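Local atomic coordinates of Serine/threonine-protein phosphatase 2A regulatory subunit B'' subunit alpha (Homo sapiens, PDB entry 4I5J), a protein that serves as a calcium-binding EF-hand regulatory subunit of protein phosphatase 2A and might modulate the substrate selectivity and catalytic activity of the enzyme. Residues 200-203 / 209-212; 244-247 / 251-254; 255-260 / 265-270. All coordinates share one frame; numbering follows the deposited sequence.

Contact 1. Residues 200-203 / 209-212; sequences DVDG and MYEL. With CA (calcium ion), chain B.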
loop_
_atom_site.group_PDB
_atom_site.type_symbol
_atom_site.label_atom_id
_atom_site.label_comp_id
_atom_site.label_asym_id
_atom_site.label_seq_id
_atom_site.Cartn_x
_atom_site.Cartn_y
_atom_site.Cartn_z
ATOM N N ASP A 200 -0.171 -10.894 -10.231
ATOM C CA ASP A 200 0.806 -11.862 -10.717
ATOM C C ASP A 200 0.627 -13.189 -9.990
ATOM O O ASP A 200 1.456 -13.567 -9.164
ATOM C CB ASP A 200 2.231 -11.332 -10.533
ATOM C CG ASP A 200 3.273 -12.217 -11.192
ATOM O OD1 ASP A 200 2.894 -13.139 -11.929
ATOM O OD2 ASP A 200 4.479 -11.991 -10.972
ATOM N N VAL A 201 -0.460 -13.889 -10.303
ATOM C CA VAL A 201 -0.814 -15.107 -9.585
ATOM C C VAL A 201 0.344 -16.094 -9.422
ATOM O O VAL A 201 0.614 -16.549 -8.312
ATOM C CB VAL A 201 -1.980 -15.824 -10.255
ATOM C CG1 VAL A 201 -2.285 -17.148 -9.528
ATOM C CG2 VAL A 201 -3.204 -14.924 -10.299
ATOM N N ASP A 202 1.034 -16.416 -10.515
ATOM C CA ASP A 202 2.102 -17.422 -10.458
ATOM C C ASP A 202 3.436 -16.828 -10.012
ATOM O O ASP A 202 4.422 -17.537 -9.865
ATOM C CB ASP A 202 2.254 -18.158 -11.803
ATOM C CG ASP A 202 2.639 -17.228 -12.958
ATOM O OD1 ASP A 202 3.088 -16.094 -12.708
ATOM O OD2 ASP A 202 2.478 -17.626 -14.136
ATOM N N GLY A 203 3.471 -15.512 -9.853
ATOM C CA GLY A 203 4.656 -14.834 -9.350
ATOM C C GLY A 203 5.884 -14.811 -10.248
ATOM O O GLY A 203 7.002 -14.626 -9.757
ATOM N N MET A 209 -1.975 -13.472 -20.100
ATOM C CA MET A 209 -3.355 -13.209 -20.484
ATOM C C MET A 209 -4.317 -14.093 -19.717
ATOM O O MET A 209 -5.489 -13.741 -19.545
ATOM C CB MET A 209 -3.560 -13.391 -21.986
ATOM C CG MET A 209 -2.821 -12.370 -22.814
ATOM S SD MET A 209 -3.003 -12.772 -24.575
ATOM C CE MET A 209 -1.949 -11.528 -25.345
ATOM N N TYR A 210 -3.835 -15.238 -19.250
ATOM C CA TYR A 210 -4.699 -16.117 -18.481
ATOM C C TYR A 210 -4.813 -15.661 -17.028
ATOM O O TYR A 210 -5.782 -15.989 -16.356
ATOM C CB TYR A 210 -4.274 -17.584 -18.587
ATOM C CG TYR A 210 -2.813 -17.848 -18.330
ATOM C CD1 TYR A 210 -2.371 -18.184 -17.057
ATOM C CD2 TYR A 210 -1.880 -17.799 -19.365
ATOM C CE1 TYR A 210 -1.057 -18.432 -16.809
ATOM C CE2 TYR A 210 -0.537 -18.052 -19.124
ATOM C CZ TYR A 210 -0.137 -18.372 -17.846
ATOM O OH TYR A 210 1.187 -18.626 -17.573
ATOM N N GLU A 211 -3.830 -14.906 -16.542
ATOM C CA GLU A 211 -3.968 -14.286 -15.219
ATOM C C GLU A 211 -4.978 -13.153 -15.332
ATOM O O GLU A 211 -5.863 -13.016 -14.489
ATOM C CB GLU A 211 -2.618 -13.808 -14.680
ATOM C CG GLU A 211 -1.752 -14.967 -14.214
ATOM C CD GLU A 211 -0.290 -14.604 -13.993
ATOM O OE1 GLU A 211 0.198 -13.635 -14.612
ATOM O OE2 GLU A 211 0.385 -15.324 -13.215
ATOM N N LEU A 212 -4.870 -12.359 -16.394
ATOM C CA LEU A 212 -5.888 -11.358 -16.669
ATOM C C LEU A 212 -7.315 -11.952 -16.751
ATOM O O LEU A 212 -8.265 -11.392 -16.177
ATOM C CB LEU A 212 -5.555 -10.571 -17.940
ATOM C CG LEU A 212 -4.271 -9.732 -17.896
ATOM C CD1 LEU A 212 -4.155 -8.820 -19.110
ATOM C CD2 LEU A 212 -4.204 -8.919 -16.653
HETATM CA CA CA B . 2.438 -14.200 -13.893
HETATM O O HOH W 1 1.747 -20.119 -15.217
HETATM O O HOH W 2 2.390 -15.679 -15.805
#
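The side chain of Glu-211 runs alongside Val-201, the two sliding past each other in opposite directions with Glu-211 CG 4.1 Å from Val-201 CB. Beyond, its carboxylate grips the calcium ion with both oxygens, OE1 and OE2 each 2.4 Å from the metal. The chain is extended beyond CG, which stands anti to the carbonyl carbon (chi1 -74°), and the length of a glutamate lets its carboxylate cross from the helix to the ion. Asp-200 and Asp-202 are shorter and sit on the loop; each gives one oxygen, and Asp-202 OD1 lies 2.3 Å from the calcium. The plane of the Asp-202 carboxylate is turned 63° from that of Glu-211, so the two acids converge on the ion without lying flat together. Their oxygens OD1 and OE2 come within 2.9 Å, a closeness that the shared cation probably makes tolerable. Glu-211 OE2 has a second grip: the backbone N of Asp-202 points at it over 3.0 Å, nearly straight at 172°. A water is a further ligand, 2.4 Å from the calcium, and it donates to Asp-202 OD2. A second water joins this OD2 to Tyr-210 OH, linking turn and helix through two exposed residues. Asp-204 and the carbonyl of Val-206 supply the remaining two ligands, giving the seven oxygens of a classical EF-hand site, while Asp-200 OD2 is held by the N of Gly-205. The site lies between helix 189-199 and the first turn of helix 209-226, whose Leu-212 turns inward to helices 233-244 and 263-271.

Contact 2. Residues 244-247 / 251-254; sequences VKPA and KITL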
loop_
_atom_site.group_PDB
_atom_site.type_symbol
_atom_site.label_atom_id
_atom_site.label_comp_id
_atom_site.label_asym_id
_atom_site.label_seq_id
_atom_site.Cartn_x
_atom_site.Cartn_y
_atom_site.Cartn_z
ATOM N N VAL A 244 -2.265 0.095 -22.169
ATOM C CA VAL A 244 -0.984 -0.056 -21.478
ATOM C C VAL A 244 0.216 -0.005 -22.431
ATOM O O VAL A 244 1.317 0.399 -22.041
ATOM C CB VAL A 244 -0.972 -1.364 -20.624
ATOM C CG1 VAL A 244 0.423 -1.714 -20.116
ATOM C CG2 VAL A 244 -1.923 -1.234 -19.447
ATOM N N LYS A 245 -0.011 -0.384 -23.685
ATOM C CA LYS A 245 1.070 -0.552 -24.665
ATOM C C LYS A 245 2.288 -1.290 -24.102
ATOM O O LYS A 245 3.397 -0.756 -24.104
ATOM C CB LYS A 245 1.530 0.799 -25.225
ATOM C CG LYS A 245 0.417 1.811 -25.514
ATOM C CD LYS A 245 -0.195 1.607 -26.876
ATOM C CE LYS A 245 -0.926 2.865 -27.332
ATOM N NZ LYS A 245 -1.964 3.266 -26.356
ATOM N N PRO A 246 2.102 -2.527 -23.632
ATOM C CA PRO A 246 3.270 -3.218 -23.083
ATOM C C PRO A 246 4.268 -3.627 -24.168
ATOM O O PRO A 246 3.899 -3.742 -25.335
ATOM C CB PRO A 246 2.657 -4.464 -22.448
ATOM C CG PRO A 246 1.466 -4.747 -23.286
ATOM C CD PRO A 246 0.910 -3.394 -23.667
ATOM N N ALA A 247 5.524 -3.838 -23.786
ATOM C CA ALA A 247 6.518 -4.346 -24.720
ATOM C C ALA A 247 6.020 -5.657 -25.330
ATOM O O ALA A 247 5.902 -5.782 -26.549
ATOM C CB ALA A 247 7.833 -4.568 -24.009
ATOM N N LYS A 251 2.849 -10.729 -21.796
ATOM C CA LYS A 251 3.743 -10.706 -20.631
ATOM C C LYS A 251 3.899 -9.269 -20.111
ATOM O O LYS A 251 4.942 -8.641 -20.260
ATOM C CB LYS A 251 5.108 -11.339 -20.968
ATOM C CG LYS A 251 5.013 -12.801 -21.446
ATOM C CD LYS A 251 6.330 -13.354 -21.968
ATOM C CE LYS A 251 7.388 -13.378 -20.899
ATOM N NZ LYS A 251 7.048 -14.345 -19.829
ATOM N N ILE A 252 2.835 -8.741 -19.519
ATOM C CA ILE A 252 2.848 -7.366 -19.019
ATOM C C ILE A 252 3.687 -7.222 -17.764
ATOM O O ILE A 252 3.484 -7.954 -16.791
ATOM C CB ILE A 252 1.410 -6.878 -18.737
ATOM C CG1 ILE A 252 0.641 -6.797 -20.060
ATOM C CG2 ILE A 252 1.406 -5.503 -18.047
ATOM C CD1 ILE A 252 -0.833 -6.725 -19.877
ATOM N N THR A 253 4.630 -6.276 -17.778
ATOM C CA THR A 253 5.519 -6.079 -16.644
ATOM C C THR A 253 5.140 -4.893 -15.742
ATOM O O THR A 253 4.329 -4.034 -16.090
ATOM C CB THR A 253 6.990 -5.879 -17.084
ATOM O OG1 THR A 253 7.147 -4.592 -17.694
ATOM C CG2 THR A 253 7.427 -6.966 -18.049
ATOM N N LEU A 254 5.750 -4.847 -14.568
ATOM C CA LEU A 254 5.502 -3.742 -13.662
ATOM C C LEU A 254 5.973 -2.462 -14.358
ATOM O O LEU A 254 5.285 -1.438 -14.358
ATOM C CB LEU A 254 6.259 -3.967 -12.361
ATOM C CG LEU A 254 6.166 -2.834 -11.346
ATOM C CD1 LEU A 254 4.716 -2.640 -10.914
ATOM C CD2 LEU A 254 7.046 -3.189 -10.167
#
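With CG1 of Ile-252 anti to its carbonyl carbon (chi1 -66°), and CG2 consequently opposite the backbone N, the two branches of this side chain are presented to different partners in segment 244-247. CG1 lies against the ring of Pro-246, 3.9 Å from its CB and about equally far from its CG, the two side chains meeting at a slant. CG2 faces CG1 of Val-244 more loosely, at 4.4 Å. A beta-branched residue suits this place because one CB can serve both neighbours at once. Proline, for its part, offers a rigid apolar ring just where the chain must turn: Lys-245, with positive phi, has ended helix 233-244, and Pro-246 leads the chain back alongside 251-254. No hydrogen bond joins the two segments, so the short loop is closed here by apolar contact. Ile-252 also makes backbone hydrogen bonds with Leu-207 of the calcium-binding loop, the cross-link expected between paired EF-hand loops; helix 233-244, this loop and helix 254-260 are therefore consistent with the partner EF-hand, although none of its residues is among the calcium ligands. At the start of the following helix Thr-253 is the N-cap, its OG1 capping the N of Asp-256 while Asp-256 OD2 accepts from the N of Thr-253, a capping box. Threonine fits because its hydroxyl sits on a short branch, near enough to the helix start to replace a missing backbone acceptor. Val-244 and Ile-252 both continue inward, touching Leu-257 and Phe-266.

Contact 3. Residues 255-260 / 265-270; sequences RDLKRC and IFYDTF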
loop_
_atom_site.group_PDB
_atom_site.type_symbol
_atom_site.label_atom_id
_atom_site.label_comp_id
_atom_site.label_asym_id
_atom_site.label_seq_id
_atom_site.Cartn_x
_atom_site.Cartn_y
_atom_site.Cartn_z
ATOM N N ARG A 255 7.142 -2.545 -14.977
ATOM C CA ARG A 255 7.657 -1.454 -15.782
ATOM C C ARG A 255 6.640 -0.973 -16.827
ATOM O O ARG A 255 6.456 0.233 -16.976
ATOM C CB ARG A 255 8.959 -1.879 -16.454
ATOM C CG ARG A 255 9.792 -0.737 -16.994
ATOM C CD ARG A 255 11.094 -1.257 -17.615
ATOM N NE ARG A 255 12.103 -0.205 -17.703
ATOM C CZ ARG A 255 12.200 0.659 -18.709
ATOM N NH1 ARG A 255 11.355 0.597 -19.731
ATOM N NH2 ARG A 255 13.149 1.587 -18.694
ATOM N N ASP A 256 5.975 -1.892 -17.538
ATOM C CA ASP A 256 4.969 -1.486 -18.537
ATOM C C ASP A 256 3.830 -0.722 -17.860
ATOM O O ASP A 256 3.331 0.276 -18.382
ATOM C CB ASP A 256 4.357 -2.681 -19.267
ATOM C CG ASP A 256 5.366 -3.473 -20.078
ATOM O OD1 ASP A 256 6.292 -2.896 -20.686
ATOM O OD2 ASP A 256 5.221 -4.707 -20.098
ATOM N N LEU A 257 3.412 -1.204 -16.695
ATOM C CA LEU A 257 2.286 -0.582 -15.994
ATOM C C LEU A 257 2.628 0.790 -15.384
ATOM O O LEU A 257 1.801 1.700 -15.436
ATOM C CB LEU A 257 1.652 -1.548 -14.975
ATOM C CG LEU A 257 0.774 -2.631 -15.636
ATOM C CD1 LEU A 257 0.517 -3.858 -14.732
ATOM C CD2 LEU A 257 -0.560 -2.029 -16.107
ATOM N N LYS A 258 3.837 0.950 -14.837
ATOM C CA LYS A 258 4.288 2.273 -14.375
ATOM C C LYS A 258 4.470 3.221 -15.560
ATOM O O LYS A 258 4.085 4.381 -15.487
ATOM C CB LYS A 258 5.610 2.186 -13.603
ATOM C CG LYS A 258 5.542 1.460 -12.277
ATOM C CD LYS A 258 6.937 1.272 -11.676
ATOM C CE LYS A 258 6.856 0.792 -10.236
ATOM N NZ LYS A 258 8.194 0.634 -9.599
ATOM N N ARG A 259 5.050 2.728 -16.655
ATOM C CA ARG A 259 5.330 3.584 -17.811
ATOM C C ARG A 259 4.067 4.136 -18.468
ATOM O O ARG A 259 4.044 5.279 -18.909
ATOM C CB ARG A 259 6.179 2.855 -18.858
ATOM C CG ARG A 259 7.654 2.712 -18.501
ATOM C CD ARG A 259 8.388 1.844 -19.523
ATOM N NE ARG A 259 8.379 2.427 -20.863
ATOM C CZ ARG A 259 9.269 3.317 -21.293
ATOM N NH1 ARG A 259 10.240 3.728 -20.484
ATOM N NH2 ARG A 259 9.193 3.801 -22.528
ATOM N N CYS A 260 3.013 3.329 -18.529
ATOM C CA CYS A 260 1.815 3.732 -19.255
ATOM C C CYS A 260 1.070 4.838 -18.533
ATOM O O CYS A 260 0.240 5.522 -19.132
ATOM C CB CYS A 260 0.882 2.543 -19.483
ATOM S SG CYS A 260 -0.187 2.113 -18.077
ATOM N N ILE A 265 -6.406 2.519 -13.955
ATOM C CA ILE A 265 -7.530 2.157 -14.805
ATOM C C ILE A 265 -7.507 0.670 -15.110
ATOM O O ILE A 265 -8.525 -0.016 -14.965
ATOM C CB ILE A 265 -7.517 2.958 -16.101
ATOM C CG1 ILE A 265 -7.781 4.433 -15.787
ATOM C CG2 ILE A 265 -8.561 2.435 -17.049
ATOM C CD1 ILE A 265 -7.841 5.303 -17.025
ATOM N N PHE A 266 -6.343 0.187 -15.535
ATOM C CA PHE A 266 -6.080 -1.240 -15.738
ATOM C C PHE A 266 -6.555 -2.041 -14.520
ATOM O O PHE A 266 -7.416 -2.918 -14.621
ATOM C CB PHE A 266 -4.571 -1.421 -15.942
ATOM C CG PHE A 266 -4.136 -2.841 -16.237
ATOM C CD1 PHE A 266 -4.212 -3.356 -17.519
ATOM C CD2 PHE A 266 -3.602 -3.635 -15.242
ATOM C CE1 PHE A 266 -3.789 -4.643 -17.794
ATOM C CE2 PHE A 266 -3.178 -4.927 -15.516
ATOM C CZ PHE A 266 -3.271 -5.428 -16.783
ATOM N N TYR A 267 -6.045 -1.683 -13.350
ATOM C CA TYR A 267 -6.417 -2.371 -12.111
ATOM C C TYR A 267 -7.930 -2.382 -11.793
ATOM O O TYR A 267 -8.500 -3.428 -11.459
ATOM C CB TYR A 267 -5.606 -1.799 -10.933
ATOM C CG TYR A 267 -4.119 -2.128 -11.003
ATOM C CD1 TYR A 267 -3.166 -1.218 -10.574
ATOM C CD2 TYR A 267 -3.676 -3.359 -11.479
ATOM C CE1 TYR A 267 -1.826 -1.511 -10.621
ATOM C CE2 TYR A 267 -2.324 -3.666 -11.533
ATOM C CZ TYR A 267 -1.404 -2.736 -11.111
ATOM O OH TYR A 267 -0.055 -3.025 -11.148
ATOM N N ASP A 268 -8.580 -1.232 -11.881
ATOM C CA ASP A 268 -10.028 -1.160 -11.657
ATOM C C ASP A 268 -10.782 -2.085 -12.599
ATOM O O ASP A 268 -11.717 -2.783 -12.205
ATOM C CB ASP A 268 -10.534 0.278 -11.840
ATOM C CG ASP A 268 -10.031 1.215 -10.759
ATOM O OD1 ASP A 268 -9.704 0.738 -9.642
ATOM O OD2 ASP A 268 -9.966 2.433 -11.029
ATOM N N THR A 269 -10.356 -2.079 -13.852
ATOM C CA THR A 269 -10.982 -2.865 -14.889
ATOM C C THR A 269 -10.980 -4.343 -14.507
ATOM O O THR A 269 -11.929 -5.050 -14.797
ATOM C CB THR A 269 -10.238 -2.642 -16.215
ATOM O OG1 THR A 269 -10.337 -1.260 -16.583
ATOM C CG2 THR A 269 -10.801 -3.500 -17.322
ATOM N N PHE A 270 -9.930 -4.805 -13.827
ATOM C CA PHE A 270 -9.832 -6.224 -13.444
ATOM C C PHE A 270 -10.338 -6.625 -12.068
ATOM O O PHE A 270 -10.582 -7.818 -11.825
ATOM C CB PHE A 270 -8.411 -6.755 -13.644
ATOM C CG PHE A 270 -8.032 -6.884 -15.087
ATOM C CD1 PHE A 270 -7.145 -5.993 -15.675
ATOM C CD2 PHE A 270 -8.614 -7.870 -15.875
ATOM C CE1 PHE A 270 -6.825 -6.104 -17.014
ATOM C CE2 PHE A 270 -8.312 -7.978 -17.213
ATOM C CZ PHE A 270 -7.410 -7.099 -17.788
#
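Leu-257 projects from helix 255-260 toward the helix of Phe-266 and Tyr-267. Its CB starts the side chain on that course, and CG follows anti to the carbonyl carbon (chi1 -76°), which carries the fork into the space between the helices. There the two methyls part. CD2 settles over one face of the Phe-266 ring, 3.5 Å from CD2 of the phenylalanine and 3.8 Å from the ring centroid. It stands only 22° off the ring normal, a CH-pi contact. CD1 stays on the same side of the ring plane, beyond the ring's rim near Phe-266 CE2 (3.9 Å), and also meets Tyr-267 OH at 3.7 Å, coming to that ring obliquely. Leucine suits the position because its fork can touch both aromatic residues from a single stem. Phe-266 is held from the other face too: CE1 of Phe-270, one turn on, lies 3.4 Å above its plane, while CE2 of Tyr-267 stands at its edge. Replacing Phe-266 with an alanine is likely to open a gap between Leu-257 and Phe-270, leaving the leucine methyl without the ring face it rests on. Tyr-267 combines an apolar ring, which also touches Phe-196 and Met-199 of helix 189-199, with a hydroxyl that makes a weak hydrogen bond to the carbonyl of Ile-192. Farther along, Thr-269 OG1 donates to Ile-265 O over 2.7 Å, satisfying its hydroxyl within its own helix. Leu-257 is touched as well by Val-244 and Phe-196, and Phe-266 by Leu-212; such a joint apolar interior is consistent with a paired EF-hand domain, in which 233-260 would be the second helix-loop-helix unit, here with helix 263-271 packed into it.

Overall arrangement
The three contacts follow one another along the chain and meet around one apolar interior next to the calcium-binding loop of contact 1. Leu-212 joins them: its CD1 lies 4.0 Å from CD1 of Ile-252 in contact 2, and its CD2 lies 3.6 Å from CZ of Phe-266 in contact 3. Contacts 2 and 3 are the closest pair, with centres about 9 Å apart, and Val-244 CG2 comes 3.7 Å from Phe-266 CD1. Contact 1 is about 13 and 14 Å from them, centre to centre. Neither supplies a calcium ligand; the nearest side-chain atoms of Ile-252 and Leu-257 are about 9 and 11 Å from the ion.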